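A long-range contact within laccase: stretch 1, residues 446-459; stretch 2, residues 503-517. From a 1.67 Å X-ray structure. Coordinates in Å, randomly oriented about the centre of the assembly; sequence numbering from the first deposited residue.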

# COMPACT_ATOMS: atom_id res chain seq x y z
N GLU A 446 19.55 23.07 -2.58
CA GLU A 446 18.36 22.31 -2.87
C GLU A 446 18.54 20.74 -2.71
O GLU A 446 18.75 19.96 -3.65
CB GLU A 446 17.77 22.77 -4.21
CG GLU A 446 17.51 24.30 -4.21
N GLU A 447 18.44 20.34 -1.45
CA GLU A 447 18.54 18.93 -1.05
C GLU A 447 17.16 18.28 -1.10
O GLU A 447 17.06 17.10 -0.84
CB GLU A 447 19.03 18.83 0.40
CG GLU A 447 20.34 19.60 0.70
CD GLU A 447 20.86 19.33 2.10
OE1 GLU A 447 20.03 19.37 3.06
OE2 GLU A 447 22.09 19.06 2.23
N TRP A 448 16.13 19.09 -1.32
CA TRP A 448 14.75 18.60 -1.42
C TRP A 448 14.25 18.67 -2.83
O TRP A 448 14.72 19.49 -3.66
CB TRP A 448 13.83 19.39 -0.52
CG TRP A 448 14.08 19.21 0.87
CD1 TRP A 448 15.10 19.75 1.59
CD2 TRP A 448 13.29 18.44 1.79
NE1 TRP A 448 15.00 19.36 2.90
CE2 TRP A 448 13.92 18.52 3.04
CE3 TRP A 448 12.15 17.66 1.66
CZ2 TRP A 448 13.42 17.90 4.18
CZ3 TRP A 448 11.65 17.04 2.78
CH2 TRP A 448 12.28 17.15 4.03
N VAL A 449 13.30 17.78 -3.12
CA VAL A 449 12.52 17.86 -4.34
C VAL A 449 11.05 18.01 -3.99
O VAL A 449 10.61 17.38 -3.04
CB VAL A 449 12.73 16.64 -5.26
CG1 VAL A 449 12.46 15.32 -4.56
CG2 VAL A 449 11.83 16.78 -6.47
N VAL A 450 10.36 18.92 -4.68
CA VAL A 450 8.89 18.96 -4.69
C VAL A 450 8.48 18.40 -6.05
O VAL A 450 8.91 18.86 -7.13
CB VAL A 450 8.28 20.31 -4.46
CG1 VAL A 450 6.73 20.27 -4.77
CG2 VAL A 450 8.51 20.76 -3.06
N TYR A 451 7.71 17.32 -5.99
CA TYR A 451 7.25 16.66 -7.16
C TYR A 451 5.77 16.96 -7.24
O TYR A 451 5.00 16.69 -6.30
CB TYR A 451 7.47 15.14 -7.07
CG TYR A 451 6.94 14.38 -8.23
CD1 TYR A 451 7.55 14.42 -9.46
CD2 TYR A 451 5.80 13.57 -8.09
CE1 TYR A 451 7.08 13.69 -10.51
CE2 TYR A 451 5.32 12.86 -9.16
CZ TYR A 451 5.96 12.91 -10.36
OH TYR A 451 5.45 12.19 -11.42
N VAL A 452 5.38 17.59 -8.34
CA VAL A 452 3.98 17.96 -8.55
C VAL A 452 3.46 17.05 -9.65
O VAL A 452 3.97 17.02 -10.73
CB VAL A 452 3.79 19.47 -9.00
CG1 VAL A 452 2.29 19.73 -9.28
CG2 VAL A 452 4.21 20.45 -7.92
N ILE A 453 2.40 16.32 -9.35
CA ILE A 453 1.80 15.49 -10.34
C ILE A 453 0.38 16.03 -10.54
O ILE A 453 -0.36 16.26 -9.58
CB ILE A 453 1.82 14.00 -9.97
CG1 ILE A 453 1.22 13.18 -11.12
CG2 ILE A 453 1.18 13.76 -8.59
CD1 ILE A 453 1.49 11.68 -11.03
N GLU A 454 0.09 16.31 -11.79
CA GLU A 454 -1.15 16.93 -12.21
C GLU A 454 -2.03 15.97 -12.91
O GLU A 454 -1.60 15.18 -13.76
CB GLU A 454 -0.86 18.05 -13.20
CG GLU A 454 -0.00 19.14 -12.67
CD GLU A 454 0.13 20.22 -13.72
OE1 GLU A 454 -0.93 20.65 -14.24
OE2 GLU A 454 1.28 20.58 -14.04
N ASP A 455 -3.29 16.02 -12.58
CA ASP A 455 -4.27 15.23 -13.32
C ASP A 455 -4.81 16.04 -14.49
O ASP A 455 -5.69 16.85 -14.28
CB ASP A 455 -5.44 14.87 -12.41
CG ASP A 455 -6.50 13.95 -13.12
OD1 ASP A 455 -6.23 13.59 -14.25
OD2 ASP A 455 -7.54 13.63 -12.53
N LEU A 456 -4.37 15.74 -15.70
CA LEU A 456 -4.86 16.40 -16.91
C LEU A 456 -5.69 15.42 -17.69
O LEU A 456 -5.84 15.57 -18.89
CB LEU A 456 -3.69 16.93 -17.77
CG LEU A 456 -2.72 17.95 -17.14
CD1 LEU A 456 -1.87 18.66 -18.23
CD2 LEU A 456 -3.41 19.01 -16.28
N THR A 457 -6.18 14.37 -17.04
CA THR A 457 -6.89 13.31 -17.76
C THR A 457 -8.32 13.69 -18.06
O THR A 457 -8.95 13.07 -18.92
CB THR A 457 -6.97 11.97 -16.98
OG1 THR A 457 -7.76 12.18 -15.81
CG2 THR A 457 -5.57 11.48 -16.63
N GLY A 458 -8.85 14.62 -17.27
CA GLY A 458 -10.25 14.97 -17.37
C GLY A 458 -11.21 14.06 -16.66
O GLY A 458 -12.39 14.36 -16.59
N PHE A 459 -10.73 12.94 -16.10
CA PHE A 459 -11.65 11.94 -15.56
C PHE A 459 -11.99 12.21 -14.10
O PHE A 459 -12.94 11.66 -13.56
CB PHE A 459 -11.04 10.57 -15.68
CG PHE A 459 -10.73 10.17 -17.07
CD1 PHE A 459 -11.68 10.24 -18.09
CD2 PHE A 459 -9.46 9.71 -17.39
CE1 PHE A 459 -11.37 9.84 -19.39
CE2 PHE A 459 -9.15 9.33 -18.70
CZ PHE A 459 -10.10 9.39 -19.68
N ALA A 503 -3.49 10.78 -2.29
CA ALA A 503 -4.33 10.95 -3.45
C ALA A 503 -3.90 12.09 -4.32
O ALA A 503 -3.68 13.20 -3.83
CB ALA A 503 -5.79 11.18 -3.01
N LEU A 504 -3.76 11.80 -5.60
CA LEU A 504 -3.80 12.84 -6.64
C LEU A 504 -5.29 13.18 -6.82
O LEU A 504 -6.06 12.37 -7.33
CB LEU A 504 -3.24 12.35 -7.94
CG LEU A 504 -3.53 13.14 -9.20
CD1 LEU A 504 -3.07 14.58 -9.06
CD2 LEU A 504 -2.86 12.40 -10.39
N PRO A 505 -5.68 14.39 -6.42
CA PRO A 505 -7.12 14.70 -6.55
C PRO A 505 -7.58 14.71 -7.96
O PRO A 505 -6.93 15.24 -8.79
CB PRO A 505 -7.22 16.11 -5.96
CG PRO A 505 -6.08 16.15 -4.97
CD PRO A 505 -4.97 15.47 -5.73
N GLY A 506 -8.79 14.19 -8.20
CA GLY A 506 -9.36 14.19 -9.50
C GLY A 506 -9.45 15.62 -10.03
O GLY A 506 -9.99 16.50 -9.35
N ASN A 507 -8.84 15.77 -11.19
CA ASN A 507 -8.69 17.03 -11.96
C ASN A 507 -7.87 18.06 -11.22
O ASN A 507 -7.89 19.25 -11.58
CB ASN A 507 -10.07 17.59 -12.31
CG ASN A 507 -10.85 16.66 -13.22
OD1 ASN A 507 -10.28 16.05 -14.13
ND2 ASN A 507 -12.16 16.53 -13.00
N GLY A 508 -7.08 17.61 -10.25
CA GLY A 508 -6.27 18.51 -9.47
C GLY A 508 -4.81 18.17 -9.51
O GLY A 508 -4.31 17.67 -10.51
N TYR A 509 -4.10 18.53 -8.45
CA TYR A 509 -2.68 18.17 -8.36
C TYR A 509 -2.28 17.82 -6.94
O TYR A 509 -2.88 18.19 -5.95
CB TYR A 509 -1.82 19.30 -8.95
CG TYR A 509 -1.88 20.56 -8.16
CD1 TYR A 509 -2.83 21.54 -8.43
CD2 TYR A 509 -0.93 20.82 -7.15
CE1 TYR A 509 -2.87 22.70 -7.68
CE2 TYR A 509 -0.98 21.96 -6.42
CZ TYR A 509 -1.94 22.90 -6.69
OH TYR A 509 -1.92 24.05 -5.94
N LEU A 510 -1.22 17.04 -6.88
CA LEU A 510 -0.61 16.64 -5.66
C LEU A 510 0.84 17.07 -5.74
O LEU A 510 1.52 16.73 -6.70
CB LEU A 510 -0.74 15.13 -5.53
CG LEU A 510 0.04 14.50 -4.39
CD1 LEU A 510 -0.55 14.93 -3.00
CD2 LEU A 510 0.11 12.97 -4.54
N ALA A 511 1.25 17.84 -4.74
CA ALA A 511 2.62 18.30 -4.65
C ALA A 511 3.20 17.63 -3.41
O ALA A 511 2.77 17.89 -2.29
CB ALA A 511 2.67 19.86 -4.54
N ILE A 512 4.17 16.75 -3.65
CA ILE A 512 4.82 15.97 -2.60
C ILE A 512 6.29 16.28 -2.59
O ILE A 512 6.94 16.27 -3.62
CB ILE A 512 4.57 14.44 -2.77
CG1 ILE A 512 5.01 13.92 -4.11
CG2 ILE A 512 3.11 14.07 -2.45
CD1 ILE A 512 5.11 12.39 -4.16
N ALA A 513 6.81 16.54 -1.42
CA ALA A 513 8.22 16.83 -1.22
C ALA A 513 8.91 15.65 -0.55
O ALA A 513 8.34 14.98 0.32
CB ALA A 513 8.36 18.08 -0.32
N PHE A 514 10.15 15.40 -0.94
CA PHE A 514 10.99 14.48 -0.18
C PHE A 514 12.45 14.89 -0.35
O PHE A 514 12.76 15.69 -1.22
CB PHE A 514 10.75 13.04 -0.62
CG PHE A 514 10.95 12.81 -2.09
CD1 PHE A 514 9.90 12.97 -2.99
CD2 PHE A 514 12.18 12.36 -2.59
CE1 PHE A 514 10.06 12.79 -4.28
CE2 PHE A 514 12.32 12.10 -3.93
CZ PHE A 514 11.26 12.30 -4.77
N LYS A 515 13.27 14.48 0.61
CA LYS A 515 14.67 14.84 0.67
C LYS A 515 15.50 13.85 -0.09
O LYS A 515 15.22 12.62 -0.11
CB LYS A 515 15.10 14.88 2.12
CG LYS A 515 16.43 15.60 2.29
CD LYS A 515 16.73 15.85 3.69
CE LYS A 515 18.08 16.56 3.78
NZ LYS A 515 18.47 16.63 5.19
N LEU A 516 16.56 14.36 -0.73
CA LEU A 516 17.50 13.51 -1.41
C LEU A 516 18.35 12.80 -0.37
O LEU A 516 19.43 13.26 -0.02
CB LEU A 516 18.33 14.37 -2.40
CG LEU A 516 17.63 14.62 -3.74
CD1 LEU A 516 16.22 14.94 -3.58
CD2 LEU A 516 18.37 15.73 -4.56
N ASP A 517 17.83 11.68 0.15
CA ASP A 517 18.43 11.04 1.30
C ASP A 517 18.55 9.52 1.15
O ASP A 517 18.92 8.80 2.09
CB ASP A 517 17.63 11.40 2.57
CG ASP A 517 16.21 10.86 2.55
OD1 ASP A 517 15.93 10.08 1.62
OD2 ASP A 517 15.42 11.26 3.41
O HOH W 1 -8.15 16.78 -15.55
O HOH W 2 -5.46 19.55 -13.30
O HOH W 3 -13.91 14.87 -14.57

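How do the two backbones hold together? Strands 448-455 and 509-515 run antiparallel, their axes at 161° and 4.4 Å apart at closest approach. Hydrogen-bonded pairs alternate with non-hydrogen-bonded ones. In each of V449 with F514, Y451 with I512 and I453 with L510, both amides donate to the facing carbonyl; the bond from Y451 N to I512 O, at 2.7 Å, is nearly straight. Between them, the CA atoms of V450 and A513 come within 4.1 Å, and CA-H groups fill in the ladder, as where A513 CA lies 3.1 Å from V449 O. The pattern runs past the paired strand residues: L516 N donates to E447 O (2.8 Å) and D455 N to G508 O (2.8 Å).

What closes the ladder at the D455 end? Here stretch 2 makes a type II turn from P505 to G508, and the side chain of D455 points toward it. D455 OD2 accepts a hydrogen bond from N507 N at 2.8 Å, while D455 OD1 takes bonds from T457 N (2.9 Å) and T457 OG1 (2.6 Å). One carboxylate thus ties the turn to the loop that follows its own strand. Water adds further links: water 1 donates to D455 O (2.8 Å) and N507 OD1 (2.7 Å) and accepts from G458 N (2.8 Å), and water 3 joins G458 O to N507 ND2.

What packs on the face that carries V449, Y451 and I453? V449 sets its CG1 over the face of the F514 ring, 3.3 Å from F514 CZ, a close CH-pi contact. The same V449 CG1 also meets L516 CD1 at 3.9 Å. Farther along, Y451 CB touches I512 CG1 (4.0 Å), I453 CG2 packs against L510 CB (3.9 Å), and I453 CG1 reaches L504 CD2 (4.2 Å), so residues from both strands of stretch 2 contribute to the apolar packing.

How does the face with W448, V450 and V452 differ? Its middle is built from small partners: V450 CG2 meets A513 CB and V452 CG2 meets A511 CB, each at 3.8 Å. Toward the start of stretch 1 the surface opens, and the extended K515 side chain runs along W448. K515 CB sits almost directly above the six-membered ring of W448, a CH-pi contact over its face. Beyond the ring, K515 NZ forms a long salt bridge with E447 OE1 at 3.8 Å, so charge attraction supplements the packing of the lysine's aliphatic part.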